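PDB 2NVA: arginine decarboxylase, A207R protein from Paramecium bursaria Chlorella virus 1, which catalyses the pyridoxal 5'-phosphate-dependent decarboxylation of arginine to agmatine, as a viral member of the eukaryotic ornithine decarboxylase-like family. Local coordinates for residues H91-I96 with T111-F116; D97-A102 with D119-Y124; P300-L305 with V334-L339; A265-G270 with G342-F347. One frame throughout, in Å; residues are numbered along the deposited sequence.

Interaction 1: H91-I96 with T111-F116; sequences HTMKTI and TFDSSF
Lys94 reaches Thr111 with its ammonium group, which is gripped by acceptors from both segments. NZ donates to Thr111 O at 2.7 Å, arriving nearly along the C=O axis (165°), and to His91 O, also at 2.7 Å, in the plane of that carbonyl. A salt bridge to Glu117 OE1 would offset the charge of this buried ammonium group. Lysine suits the place because its chain can fold: the bends at chi3 (-74°) and chi4 bring CE and then NZ back to the carbonyls. Thr92 makes the second link. Its OG1 donates to Asp113 OD2 (2.9 Å) from above the carboxylate plane, the two side chains crossing at about a right angle. The other branch, CG2, rests 3.6 Å from Thr111 OG1, so the threonine gives its hydroxyl to the carboxylate while its methyl packs beside the Thr111 side chain. Asp113 has further partners: OD2 also bonds Gly150 N, and OD1 forms a salt bridge with Arg272 of the second subunit. Met93 CE lies 3.6 Å from Ser114 OG, the hydroxyl that N-caps helix 115-124. His91 is fixed through both ring nitrogens, ND1 accepting from Met93 N (3.1 Å) and NE2 bonded to Cys322 O of the second subunit. The contact ties together loops at the C-terminal ends of strands 87-89 and 109-112, the end of a TIM barrel that carries the active site.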
loop_
_atom_site.group_PDB
_atom_site.type_symbol
_atom_site.label_atom_id
_atom_site.label_comp_id
_atom_site.label_asym_id
_atom_site.label_seq_id
_atom_site.Cartn_x
_atom_site.Cartn_y
_atom_site.Cartn_z
ATOM N N HIS A 91 18.069 5.045 -10.405
ATOM C CA HIS A 91 17.503 3.732 -10.118
ATOM C C HIS A 91 18.375 2.764 -10.912
ATOM O O HIS A 91 18.508 2.903 -12.128
ATOM C CB HIS A 91 16.006 3.712 -10.377
ATOM C CG HIS A 91 15.331 2.447 -9.948
ATOM N ND1 HIS A 91 15.950 1.218 -10.001
ATOM C CD2 HIS A 91 14.088 2.222 -9.459
ATOM C CE1 HIS A 91 15.120 0.288 -9.562
ATOM N NE2 HIS A 91 13.983 0.872 -9.228
ATOM N N THR A 92 18.956 1.790 -10.240
ATOM C CA THR A 92 19.929 0.918 -10.918
ATOM C C THR A 92 19.287 -0.074 -11.874
ATOM O O THR A 92 19.997 -0.736 -12.644
ATOM C CB THR A 92 20.837 0.142 -9.919
ATOM O OG1 THR A 92 20.027 -0.744 -9.135
ATOM C CG2 THR A 92 21.590 1.118 -8.993
ATOM N N MET A 93 17.955 -0.179 -11.836
ATOM C CA MET A 93 17.228 -1.115 -12.713
ATOM C C MET A 93 16.129 -0.373 -13.474
ATOM O O MET A 93 15.065 -0.075 -12.925
ATOM C CB MET A 93 16.641 -2.271 -11.896
ATOM C CG MET A 93 17.698 -3.166 -11.279
ATOM S SD MET A 93 18.480 -4.186 -12.549
ATOM C CE MET A 93 19.708 -5.078 -11.583
ATOM N N LYS A 94 16.406 -0.077 -14.743
ATOM C CA LYS A 94 15.561 0.801 -15.552
ATOM C C LYS A 94 15.054 0.010 -16.751
ATOM O O LYS A 94 15.835 -0.706 -17.384
ATOM C CB LYS A 94 16.393 1.994 -16.046
ATOM C CG LYS A 94 16.953 2.897 -14.926
ATOM C CD LYS A 94 18.130 3.777 -15.398
ATOM C CE LYS A 94 19.441 2.969 -15.578
ATOM N NZ LYS A 94 19.797 2.141 -14.362
ATOM N N THR A 95 13.771 0.141 -17.083
ATOM C CA THR A 95 13.257 -0.588 -18.228
ATOM C C THR A 95 13.880 -0.026 -19.511
ATOM O O THR A 95 14.243 1.149 -19.579
ATOM C CB THR A 95 11.712 -0.536 -18.343
ATOM O OG1 THR A 95 11.306 0.770 -18.763
ATOM C CG2 THR A 95 11.038 -0.884 -17.005
ATOM N N ILE A 96 13.987 -0.891 -20.513
ATOM C CA ILE A 96 14.466 -0.499 -21.833
ATOM C C ILE A 96 13.654 0.687 -22.370
ATOM O O ILE A 96 14.230 1.667 -22.834
ATOM C CB ILE A 96 14.426 -1.690 -22.803
ATOM C CG1 ILE A 96 15.534 -2.689 -22.439
ATOM C CG2 ILE A 96 14.576 -1.215 -24.255
ATOM C CD1 ILE A 96 15.407 -4.063 -23.109
ATOM N N THR A 111 22.325 5.553 -12.719
ATOM C CA THR A 111 23.087 4.635 -11.876
ATOM C C THR A 111 22.991 3.194 -12.397
ATOM O O THR A 111 22.106 2.867 -13.195
ATOM C CB THR A 111 22.618 4.678 -10.393
ATOM O OG1 THR A 111 21.215 4.410 -10.329
ATOM C CG2 THR A 111 22.893 6.064 -9.773
ATOM N N PHE A 112 23.937 2.355 -11.966
ATOM C CA PHE A 112 23.897 0.916 -12.262
ATOM C C PHE A 112 24.609 0.141 -11.168
ATOM O O PHE A 112 25.403 0.710 -10.401
ATOM C CB PHE A 112 24.541 0.597 -13.624
ATOM C CG PHE A 112 26.040 0.723 -13.631
ATOM C CD1 PHE A 112 26.853 -0.410 -13.620
ATOM C CD2 PHE A 112 26.640 1.981 -13.645
ATOM C CE1 PHE A 112 28.247 -0.303 -13.625
ATOM C CE2 PHE A 112 28.037 2.097 -13.640
ATOM C CZ PHE A 112 28.839 0.953 -13.636
ATOM N N ASP A 113 24.317 -1.156 -11.105
ATOM C CA ASP A 113 25.012 -2.066 -10.197
ATOM C C ASP A 113 25.145 -3.485 -10.768
ATOM O O ASP A 113 25.464 -4.419 -10.033
ATOM C CB ASP A 113 24.351 -2.084 -8.805
ATOM C CG ASP A 113 22.886 -2.587 -8.829
ATOM O OD1 ASP A 113 22.483 -3.315 -9.779
ATOM O OD2 ASP A 113 22.146 -2.241 -7.876
ATOM N N SER A 114 24.901 -3.628 -12.075
ATOM C CA SER A 114 24.953 -4.936 -12.733
ATOM C C SER A 114 25.482 -4.861 -14.162
ATOM O O SER A 114 25.376 -3.825 -14.827
ATOM C CB SER A 114 23.555 -5.573 -12.756
ATOM O OG SER A 114 22.661 -4.822 -13.566
ATOM N N SER A 115 26.042 -5.972 -14.630
ATOM C CA SER A 115 26.545 -6.049 -16.010
ATOM C C SER A 115 25.383 -5.993 -17.010
ATOM O O SER A 115 25.506 -5.377 -18.063
ATOM C CB SER A 115 27.397 -7.311 -16.207
ATOM O OG SER A 115 26.621 -8.494 -16.076
ATOM N N PHE A 116 24.254 -6.616 -16.670
ATOM C CA PHE A 116 23.086 -6.609 -17.561
ATOM C C PHE A 116 22.505 -5.218 -17.772
ATOM O O PHE A 116 21.961 -4.914 -18.845
ATOM C CB PHE A 116 22.014 -7.571 -17.066
ATOM C CG PHE A 116 22.387 -9.002 -17.265
ATOM C CD1 PHE A 116 22.273 -9.596 -18.523
ATOM C CD2 PHE A 116 22.903 -9.745 -16.209
ATOM C CE1 PHE A 116 22.633 -10.904 -18.719
ATOM C CE2 PHE A 116 23.266 -11.078 -16.394
ATOM C CZ PHE A 116 23.139 -11.657 -17.662
#

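Interaction 2: D97-A102 with D119-Y124; sequences DDLIFA and DKIHTY
Leu99 and Ile100 of helix 96-105 pack against Lys120, Ile121 and Tyr124 of helix 115-124, and all the direct contacts are apolar. The short helical segments pass at 10.0 Å between axes with a crossing angle of -48°, so their side chains meet over a limited patch. Leu99 carries most of it. Its CD2 touches Ile121 CD1 at 3.8 Å, while CD1 rests on Lys120 CB at 3.9 Å; it crosses both partners at about a right angle. The forked end of a leucine suits this position, since its two methyls can meet successive residues of the facing helix. Ile121 begins by pointing away, but chi2 of -69° turns its CD1 back toward the leucine. Nearer the surface, Ile100 CD1 approaches Tyr124 CD1 obliquely at 3.9 Å. Within segment 119-124, the methyl CG2 of Thr123 lies over one face of the same ring, toward its rim.

Polar interactions serve the individual helices and their surroundings. Thr123 OG1 donates to Asp119 O at 3.2 Å, and Thr123 N binds the same oxygen from the opposite face of the carbonyl plane. Lys120 divides its roles: CB joins the apolar patch, whereas NZ is carried on to Lys94 O, Glu117 and Ile269 O of the second subunit.

With no hydrogen bond or salt bridge passing directly between the two segments, their association here rests on van der Waals packing and the exclusion of water, so how well the side chains fit probably matters more than any polar pairing.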
loop_
_atom_site.group_PDB
_atom_site.type_symbol
_atom_site.label_atom_id
_atom_site.label_comp_id
_atom_site.label_asym_id
_atom_site.label_seq_id
_atom_site.Cartn_x
_atom_site.Cartn_y
_atom_site.Cartn_z
ATOM N N ASP A 97 12.326 0.621 -22.275
ATOM C CA ASP A 97 11.523 1.742 -22.779
ATOM C C ASP A 97 11.742 3.041 -21.997
ATOM O O ASP A 97 11.662 4.132 -22.578
ATOM C CB ASP A 97 10.040 1.387 -22.827
ATOM C CG ASP A 97 9.699 0.484 -23.986
ATOM O OD1 ASP A 97 8.792 -0.367 -23.809
ATOM O OD2 ASP A 97 10.310 0.600 -25.087
ATOM N N ASP A 98 12.011 2.934 -20.694
ATOM C CA ASP A 98 12.317 4.114 -19.882
ATOM C C ASP A 98 13.677 4.705 -20.260
ATOM O O ASP A 98 13.867 5.926 -20.210
ATOM C CB ASP A 98 12.259 3.795 -18.367
ATOM C CG ASP A 98 10.834 3.791 -17.818
ATOM O OD1 ASP A 98 9.879 3.880 -18.631
ATOM O OD2 ASP A 98 10.661 3.712 -16.571
ATOM N N LEU A 99 14.614 3.834 -20.638
ATOM C CA LEU A 99 15.940 4.277 -21.077
ATOM C C LEU A 99 15.872 5.027 -22.398
ATOM O O LEU A 99 16.517 6.058 -22.565
ATOM C CB LEU A 99 16.906 3.089 -21.188
ATOM C CG LEU A 99 17.491 2.659 -19.832
ATOM C CD1 LEU A 99 18.308 1.376 -19.976
ATOM C CD2 LEU A 99 18.334 3.767 -19.178
ATOM N N ILE A 100 15.086 4.498 -23.332
ATOM C CA ILE A 100 14.868 5.145 -24.636
ATOM C C ILE A 100 14.223 6.513 -24.431
ATOM O O ILE A 100 14.638 7.492 -25.058
ATOM C CB ILE A 100 14.013 4.271 -25.573
ATOM C CG1 ILE A 100 14.757 2.963 -25.883
ATOM C CG2 ILE A 100 13.675 5.020 -26.875
ATOM C CD1 ILE A 100 13.865 1.867 -26.456
ATOM N N PHE A 101 13.224 6.569 -23.551
ATOM C CA PHE A 101 12.567 7.823 -23.186
ATOM C C PHE A 101 13.553 8.824 -22.557
ATOM O O PHE A 101 13.586 9.998 -22.955
ATOM C CB PHE A 101 11.388 7.552 -22.240
ATOM C CG PHE A 101 10.691 8.803 -21.765
ATOM C CD1 PHE A 101 9.807 9.488 -22.604
ATOM C CD2 PHE A 101 10.915 9.295 -20.479
ATOM C CE1 PHE A 101 9.163 10.654 -22.172
ATOM C CE2 PHE A 101 10.282 10.452 -20.034
ATOM C CZ PHE A 101 9.398 11.133 -20.883
ATOM N N ALA A 102 14.349 8.364 -21.586
ATOM C CA ALA A 102 15.368 9.212 -20.961
ATOM C C ALA A 102 16.346 9.780 -21.989
ATOM O O ALA A 102 16.665 10.973 -21.960
ATOM C CB ALA A 102 16.127 8.431 -19.891
ATOM N N ASP A 119 24.683 -3.635 -20.382
ATOM C CA ASP A 119 24.247 -4.127 -21.698
ATOM C C ASP A 119 23.092 -3.279 -22.231
ATOM O O ASP A 119 23.105 -2.875 -23.393
ATOM C CB ASP A 119 23.781 -5.582 -21.624
ATOM C CG ASP A 119 24.914 -6.549 -21.389
ATOM O OD1 ASP A 119 26.066 -6.209 -21.724
ATOM O OD2 ASP A 119 24.648 -7.650 -20.855
ATOM N N LYS A 120 22.105 -3.014 -21.373
ATOM C CA LYS A 120 20.944 -2.204 -21.748
ATOM C C LYS A 120 21.376 -0.808 -22.164
ATOM O O LYS A 120 20.903 -0.286 -23.177
ATOM C CB LYS A 120 19.946 -2.106 -20.588
ATOM C CG LYS A 120 18.975 -3.267 -20.512
ATOM C CD LYS A 120 17.869 -2.980 -19.498
ATOM C CE LYS A 120 18.301 -3.319 -18.103
ATOM N NZ LYS A 120 17.287 -2.902 -17.088
ATOM N N ILE A 121 22.267 -0.214 -21.374
ATOM C CA ILE A 121 22.795 1.131 -21.656
ATOM C C ILE A 121 23.488 1.160 -23.012
ATOM O O ILE A 121 23.217 2.031 -23.839
ATOM C CB ILE A 121 23.758 1.606 -20.532
ATOM C CG1 ILE A 121 23.001 1.777 -19.205
ATOM C CG2 ILE A 121 24.539 2.895 -20.936
ATOM C CD1 ILE A 121 21.992 2.941 -19.168
ATOM N N HIS A 122 24.373 0.191 -23.228
ATOM C CA HIS A 122 25.111 0.081 -24.482
ATOM C C HIS A 122 24.166 0.072 -25.683
ATOM O O HIS A 122 24.391 0.788 -26.668
ATOM C CB HIS A 122 25.983 -1.174 -24.483
ATOM C CG HIS A 122 26.792 -1.330 -25.733
ATOM N ND1 HIS A 122 27.906 -0.562 -25.995
ATOM C CD2 HIS A 122 26.630 -2.137 -26.807
ATOM C CE1 HIS A 122 28.401 -0.896 -27.176
ATOM N NE2 HIS A 122 27.646 -1.854 -27.687
ATOM N N THR A 123 23.104 -0.724 -25.589
ATOM C CA THR A 123 22.177 -0.902 -26.703
ATOM C C THR A 123 21.233 0.301 -26.896
ATOM O O THR A 123 20.993 0.720 -28.032
ATOM C CB THR A 123 21.381 -2.219 -26.583
ATOM O OG1 THR A 123 22.295 -3.321 -26.449
ATOM C CG2 THR A 123 20.496 -2.446 -27.811
ATOM N N TYR A 124 20.751 0.881 -25.793
ATOM C CA TYR A 124 19.619 1.824 -25.837
ATOM C C TYR A 124 19.896 3.266 -25.432
ATOM O O TYR A 124 19.123 4.164 -25.775
ATOM C CB TYR A 124 18.450 1.293 -24.991
ATOM C CG TYR A 124 17.950 -0.011 -25.514
ATOM C CD1 TYR A 124 17.193 -0.061 -26.688
ATOM C CD2 TYR A 124 18.271 -1.206 -24.873
ATOM C CE1 TYR A 124 16.749 -1.267 -27.211
ATOM C CE2 TYR A 124 17.823 -2.424 -25.377
ATOM C CZ TYR A 124 17.065 -2.443 -26.553
ATOM O OH TYR A 124 16.620 -3.636 -27.068
#

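Interaction 3: P300-L305 with V334-L339; sequences PTPQLL and VALPEL
Side chains from two parts of the curled beta-sheet of the second domain pack against each other here, with Leu304 set against Pro337 and Leu339. Leu304 is the principal contributor. Its CG meets Leu339 CD2 at 3.6 Å, and the same methyl also lies close to both terminal carbons of Leu304, so one branch of Leu339 nestles against the leucine fork. Chi1 of Leu304, -91°, departs from a staggered value in placing CG against that methyl. Alongside, Leu304 CD2 reaches Pro337 CB at 3.8 Å, the two side chains running antiparallel past one another.

No hydrogen bond joins the segments; each is paired with a different strand: Gln303 and Leu305 bond the backbone of strand 344-347, while Val334 and Leu336 bond strand 314-320. What meets is therefore the side chains of two separate parts of the sheet, which curls round to bring them together.

Further along, Pro302 CG touches Leu336 CD1 at 3.9 Å. The compact proline ring presents a rigid hydrocarbon surface to the leucine; Phe347 and Leu319 also touch the proline. At the exposed margin Thr301 crosses Val334 obliquely, its OG1 and CG2 both 3.9 Å from Val334 CG2. Threonine suits this rim, with a methyl for the valine and a hydroxyl compatible with water. Leu339 is also anchored through its backbone, with N bonded to Tyr280 OH and O to Lys271 NZ.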
loop_
_atom_site.group_PDB
_atom_site.type_symbol
_atom_site.label_atom_id
_atom_site.label_comp_id
_atom_site.label_asym_id
_atom_site.label_seq_id
_atom_site.Cartn_x
_atom_site.Cartn_y
_atom_site.Cartn_z
ATOM N N PRO A 300 2.742 7.525 15.505
ATOM C CA PRO A 300 2.514 8.966 15.526
ATOM C C PRO A 300 1.455 9.393 16.542
ATOM O O PRO A 300 0.474 8.681 16.739
ATOM C CB PRO A 300 2.041 9.255 14.108
ATOM C CG PRO A 300 1.330 7.986 13.662
ATOM C CD PRO A 300 1.927 6.839 14.476
ATOM N N THR A 301 1.678 10.536 17.185
ATOM C CA THR A 301 0.701 11.121 18.108
ATOM C C THR A 301 0.046 12.352 17.448
ATOM O O THR A 301 0.758 13.250 16.963
ATOM C CB THR A 301 1.371 11.538 19.444
ATOM O OG1 THR A 301 2.002 10.399 20.050
ATOM C CG2 THR A 301 0.357 12.139 20.428
ATOM N N PRO A 302 -1.298 12.398 17.424
ATOM C CA PRO A 302 -1.986 13.546 16.839
ATOM C C PRO A 302 -2.048 14.751 17.779
ATOM O O PRO A 302 -1.913 14.609 19.007
ATOM C CB PRO A 302 -3.388 13.014 16.602
ATOM C CG PRO A 302 -3.602 12.041 17.720
ATOM C CD PRO A 302 -2.253 11.376 17.903
ATOM N N GLN A 303 -2.270 15.919 17.176
ATOM C CA GLN A 303 -2.570 17.159 17.889
ATOM C C GLN A 303 -4.073 17.407 17.795
ATOM O O GLN A 303 -4.629 17.401 16.698
ATOM C CB GLN A 303 -1.825 18.315 17.218
ATOM C CG GLN A 303 -0.310 18.195 17.330
ATOM C CD GLN A 303 0.173 18.559 18.708
ATOM O OE1 GLN A 303 -0.187 19.610 19.243
ATOM N NE2 GLN A 303 1.002 17.706 19.296
ATOM N N LEU A 304 -4.726 17.632 18.933
ATOM C CA LEU A 304 -6.153 17.979 18.929
ATOM C C LEU A 304 -6.356 19.413 18.454
ATOM O O LEU A 304 -5.605 20.317 18.842
ATOM C CB LEU A 304 -6.723 17.860 20.341
ATOM C CG LEU A 304 -7.319 16.537 20.788
ATOM C CD1 LEU A 304 -6.226 15.488 21.032
ATOM C CD2 LEU A 304 -8.137 16.809 22.063
ATOM N N LEU A 305 -7.354 19.623 17.604
ATOM C CA LEU A 305 -7.689 20.977 17.166
ATOM C C LEU A 305 -8.613 21.691 18.153
ATOM O O LEU A 305 -8.566 22.911 18.270
ATOM C CB LEU A 305 -8.247 20.978 15.738
ATOM C CG LEU A 305 -7.089 20.726 14.750
ATOM C CD1 LEU A 305 -7.585 20.098 13.458
ATOM C CD2 LEU A 305 -6.269 21.985 14.484
ATOM N N VAL A 334 -2.163 5.202 22.813
ATOM C CA VAL A 334 -1.679 6.557 23.071
ATOM C C VAL A 334 -2.598 7.249 24.085
ATOM O O VAL A 334 -3.816 7.113 24.019
ATOM C CB VAL A 334 -1.543 7.378 21.742
ATOM C CG1 VAL A 334 -2.893 7.456 20.999
ATOM C CG2 VAL A 334 -0.945 8.790 22.006
ATOM N N ALA A 335 -2.004 7.981 25.024
ATOM C CA ALA A 335 -2.792 8.733 25.998
ATOM C C ALA A 335 -3.218 10.067 25.369
ATOM O O ALA A 335 -2.377 10.819 24.854
ATOM C CB ALA A 335 -1.971 8.973 27.253
ATOM N N LEU A 336 -4.522 10.351 25.405
ATOM C CA LEU A 336 -5.064 11.573 24.800
ATOM C C LEU A 336 -6.259 12.057 25.619
ATOM O O LEU A 336 -6.885 11.249 26.293
ATOM C CB LEU A 336 -5.519 11.293 23.352
ATOM C CG LEU A 336 -4.484 11.034 22.244
ATOM C CD1 LEU A 336 -5.192 10.630 20.942
ATOM C CD2 LEU A 336 -3.588 12.250 22.021
ATOM N N PRO A 337 -6.597 13.360 25.533
ATOM C CA PRO A 337 -7.885 13.806 26.023
ATOM C C PRO A 337 -8.972 12.991 25.307
ATOM O O PRO A 337 -8.761 12.563 24.164
ATOM C CB PRO A 337 -7.939 15.274 25.577
ATOM C CG PRO A 337 -6.505 15.696 25.482
ATOM C CD PRO A 337 -5.810 14.471 24.947
ATOM N N GLU A 338 -10.100 12.770 25.962
ATOM C CA GLU A 338 -11.202 12.081 25.313
ATOM C C GLU A 338 -11.606 12.794 24.015
ATOM O O GLU A 338 -11.730 14.025 23.985
ATOM C CB GLU A 338 -12.421 11.955 26.235
ATOM C CG GLU A 338 -13.513 11.097 25.610
ATOM C CD GLU A 338 -14.676 10.820 26.539
ATOM O OE1 GLU A 338 -14.632 11.224 27.733
ATOM O OE2 GLU A 338 -15.642 10.182 26.073
ATOM N N LEU A 339 -11.797 12.022 22.947
ATOM C CA LEU A 339 -12.219 12.591 21.666
ATOM C C LEU A 339 -13.687 12.230 21.401
ATOM O O LEU A 339 -14.225 11.310 22.027
ATOM C CB LEU A 339 -11.345 12.050 20.532
ATOM C CG LEU A 339 -9.828 12.185 20.655
ATOM C CD1 LEU A 339 -9.129 11.415 19.537
ATOM C CD2 LEU A 339 -9.433 13.637 20.616
#

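Interaction 4: A265-G270 with G342-F347; sequences ATQVIG and GDWVYF
Gln267 lays its CB squarely over the six-membered ring of Trp344, 3.6 Å from the ring centre and only 5° off the normal, a CH-pi contact made by a polar residue. Chi1 of -166° sets CG anti to the backbone N, and the extended chain beyond it carries the amide across the indole. NE2 comes within 3.2 Å of Trp344 NE1, yet both are donors and no bond forms; NE2 donates one hydrogen to Gly342 O instead, at 3.2 Å, from above the carbonyl plane. Glutamine thus combines an aliphatic stem for the ring with an amide for the backbone beside it.

Beneath these side chains runs an antiparallel pairing. Thr266 and Val345 are a hydrogen-bonded pair, each N donating to the other's O at 2.9 Å, and they are flanked by the non-hydrogen-bonded pairs Ala265-Tyr346 and Gln267-Trp344. Bonds continue past strand 344-347 proper: Val268 N to Asp343 O (2.9 Å) and Gly342 N to Val268 O (2.8 Å). Gly342 sits at a positive phi of 104°, a conformation in which a CB would collide with the carbonyl oxygen of the residue before, and which glycine accepts. On the face opposite the tryptophan, Thr266 CG2 meets Val345 CG2 and, at the ring edge, Phe347 CE2 (3.7 Å).

Strand 262-274 also pairs with strand 277-282, where Ile269 and Gly270 face Phe281 in a classic beta bulge. Strand 303-304 borders strand 344-347 on its other side, and Leu9 of helix 2-11 packs on Trp344.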
loop_
_atom_site.group_PDB
_atom_site.type_symbol
_atom_site.label_atom_id
_atom_site.label_comp_id
_atom_site.label_asym_id
_atom_site.label_seq_id
_atom_site.Cartn_x
_atom_site.Cartn_y
_atom_site.Cartn_z
ATOM N N ALA A 265 -4.517 16.363 8.428
ATOM C CA ALA A 265 -5.686 16.524 9.297
ATOM C C ALA A 265 -6.717 15.441 8.986
ATOM O O ALA A 265 -6.994 15.161 7.820
ATOM C CB ALA A 265 -6.301 17.899 9.107
ATOM N N THR A 266 -7.242 14.826 10.039
ATOM C CA THR A 266 -8.190 13.731 9.899
ATOM C C THR A 266 -9.234 13.807 11.015
ATOM O O THR A 266 -8.957 14.315 12.111
ATOM C CB THR A 266 -7.484 12.345 9.853
ATOM O OG1 THR A 266 -8.445 11.300 9.685
ATOM C CG2 THR A 266 -6.663 12.066 11.115
ATOM N N GLN A 267 -10.425 13.287 10.722
ATOM C CA GLN A 267 -11.560 13.429 11.631
ATOM C C GLN A 267 -11.928 12.101 12.293
ATOM O O GLN A 267 -11.840 11.047 11.661
ATOM C CB GLN A 267 -12.780 13.965 10.856
ATOM C CG GLN A 267 -13.913 14.461 11.741
ATOM C CD GLN A 267 -15.153 14.845 10.940
ATOM O OE1 GLN A 267 -15.573 14.118 10.051
ATOM N NE2 GLN A 267 -15.742 15.992 11.264
ATOM N N VAL A 268 -12.341 12.173 13.560
ATOM C CA VAL A 268 -12.924 11.036 14.260
ATOM C C VAL A 268 -14.314 10.773 13.675
ATOM O O VAL A 268 -15.201 11.623 13.755
ATOM C CB VAL A 268 -13.067 11.294 15.778
ATOM C CG1 VAL A 268 -13.685 10.078 16.473
ATOM C CG2 VAL A 268 -11.707 11.654 16.390
ATOM N N ILE A 269 -14.470 9.605 13.067
ATOM C CA ILE A 269 -15.727 9.237 12.432
ATOM C C ILE A 269 -16.485 8.135 13.156
ATOM O O ILE A 269 -17.668 7.938 12.891
ATOM C CB ILE A 269 -15.552 8.920 10.904
ATOM C CG1 ILE A 269 -14.680 7.688 10.660
ATOM C CG2 ILE A 269 -15.009 10.142 10.154
ATOM C CD1 ILE A 269 -15.469 6.372 10.687
ATOM N N GLY A 270 -15.803 7.421 14.053
ATOM C CA GLY A 270 -16.422 6.357 14.841
ATOM C C GLY A 270 -15.724 6.227 16.186
ATOM O O GLY A 270 -14.578 6.655 16.351
ATOM N N GLY A 342 -16.571 13.618 15.138
ATOM C CA GLY A 342 -16.571 14.994 14.613
ATOM C C GLY A 342 -15.346 15.833 14.963
ATOM O O GLY A 342 -15.074 16.823 14.282
ATOM N N ASP A 343 -14.607 15.444 16.007
ATOM C CA ASP A 343 -13.332 16.102 16.357
ATOM C C ASP A 343 -12.337 15.946 15.220
ATOM O O ASP A 343 -12.244 14.874 14.612
ATOM C CB ASP A 343 -12.690 15.464 17.595
ATOM C CG ASP A 343 -13.142 16.107 18.902
ATOM O OD1 ASP A 343 -13.307 17.350 18.925
ATOM O OD2 ASP A 343 -13.285 15.386 19.911
ATOM N N TRP A 344 -11.579 17.002 14.953
ATOM C CA TRP A 344 -10.478 16.901 14.008
ATOM C C TRP A 344 -9.176 16.877 14.777
ATOM O O TRP A 344 -9.036 17.527 15.835
ATOM C CB TRP A 344 -10.485 18.101 13.046
ATOM C CG TRP A 344 -11.564 18.051 11.994
ATOM C CD1 TRP A 344 -12.848 18.529 12.093
ATOM C CD2 TRP A 344 -11.434 17.524 10.676
ATOM N NE1 TRP A 344 -13.529 18.318 10.913
ATOM C CE2 TRP A 344 -12.683 17.690 10.030
ATOM C CE3 TRP A 344 -10.383 16.906 9.978
ATOM C CZ2 TRP A 344 -12.902 17.269 8.706
ATOM C CZ3 TRP A 344 -10.606 16.492 8.667
ATOM C CH2 TRP A 344 -11.853 16.670 8.049
ATOM N N VAL A 345 -8.217 16.138 14.244
ATOM C CA VAL A 345 -6.854 16.168 14.758
ATOM C C VAL A 345 -5.920 16.372 13.575
ATOM O O VAL A 345 -6.339 16.200 12.430
ATOM C CB VAL A 345 -6.472 14.857 15.518
ATOM C CG1 VAL A 345 -7.480 14.574 16.651
ATOM C CG2 VAL A 345 -6.411 13.655 14.568
ATOM N N TYR A 346 -4.667 16.731 13.839
ATOM C CA TYR A 346 -3.684 16.643 12.774
ATOM C C TYR A 346 -2.404 15.970 13.237
ATOM O O TYR A 346 -2.055 16.005 14.411
ATOM C CB TYR A 346 -3.419 18.012 12.130
ATOM C CG TYR A 346 -2.592 18.959 12.966
ATOM C CD1 TYR A 346 -1.191 18.960 12.886
ATOM C CD2 TYR A 346 -3.206 19.876 13.817
ATOM C CE1 TYR A 346 -0.429 19.822 13.651
ATOM C CE2 TYR A 346 -2.440 20.757 14.578
ATOM C CZ TYR A 346 -1.061 20.714 14.496
ATOM O OH TYR A 346 -0.312 21.584 15.258
ATOM N N PHE A 347 -1.710 15.360 12.279
ATOM C CA PHE A 347 -0.431 14.718 12.524
ATOM C C PHE A 347 0.674 15.583 11.938
ATOM O O PHE A 347 0.696 15.826 10.717
ATOM C CB PHE A 347 -0.416 13.323 11.891
ATOM C CG PHE A 347 -1.314 12.343 12.590
ATOM C CD1 PHE A 347 -0.806 11.506 13.577
ATOM C CD2 PHE A 347 -2.679 12.282 12.283
ATOM C CE1 PHE A 347 -1.632 10.595 14.239
ATOM C CE2 PHE A 347 -3.520 11.372 12.939
ATOM C CZ PHE A 347 -2.986 10.530 13.931
#

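Overall arrangement
The four contacts form two pairs at opposite sides of the chain's centre. Interactions 1 and 2, with centres about 10 Å apart, share helix 115-124 in the barrel and touch through Lys94 O and Lys120 NZ (2.6 Å). Interactions 3 and 4, also about 10 Å between centres, join neighbouring strands of the beta-domain: Gln303 N lies 2.8 Å from Tyr346 O. About 44 Å separates the centres of interactions 1 and 4 within one chain, but the dimer bridges the domains, since Lys120 bonds Ile269 O of the second subunit. Interaction 1 is nearest the active site, the His91 side chain being about 6 Å from the bound cofactor-agmatine adduct.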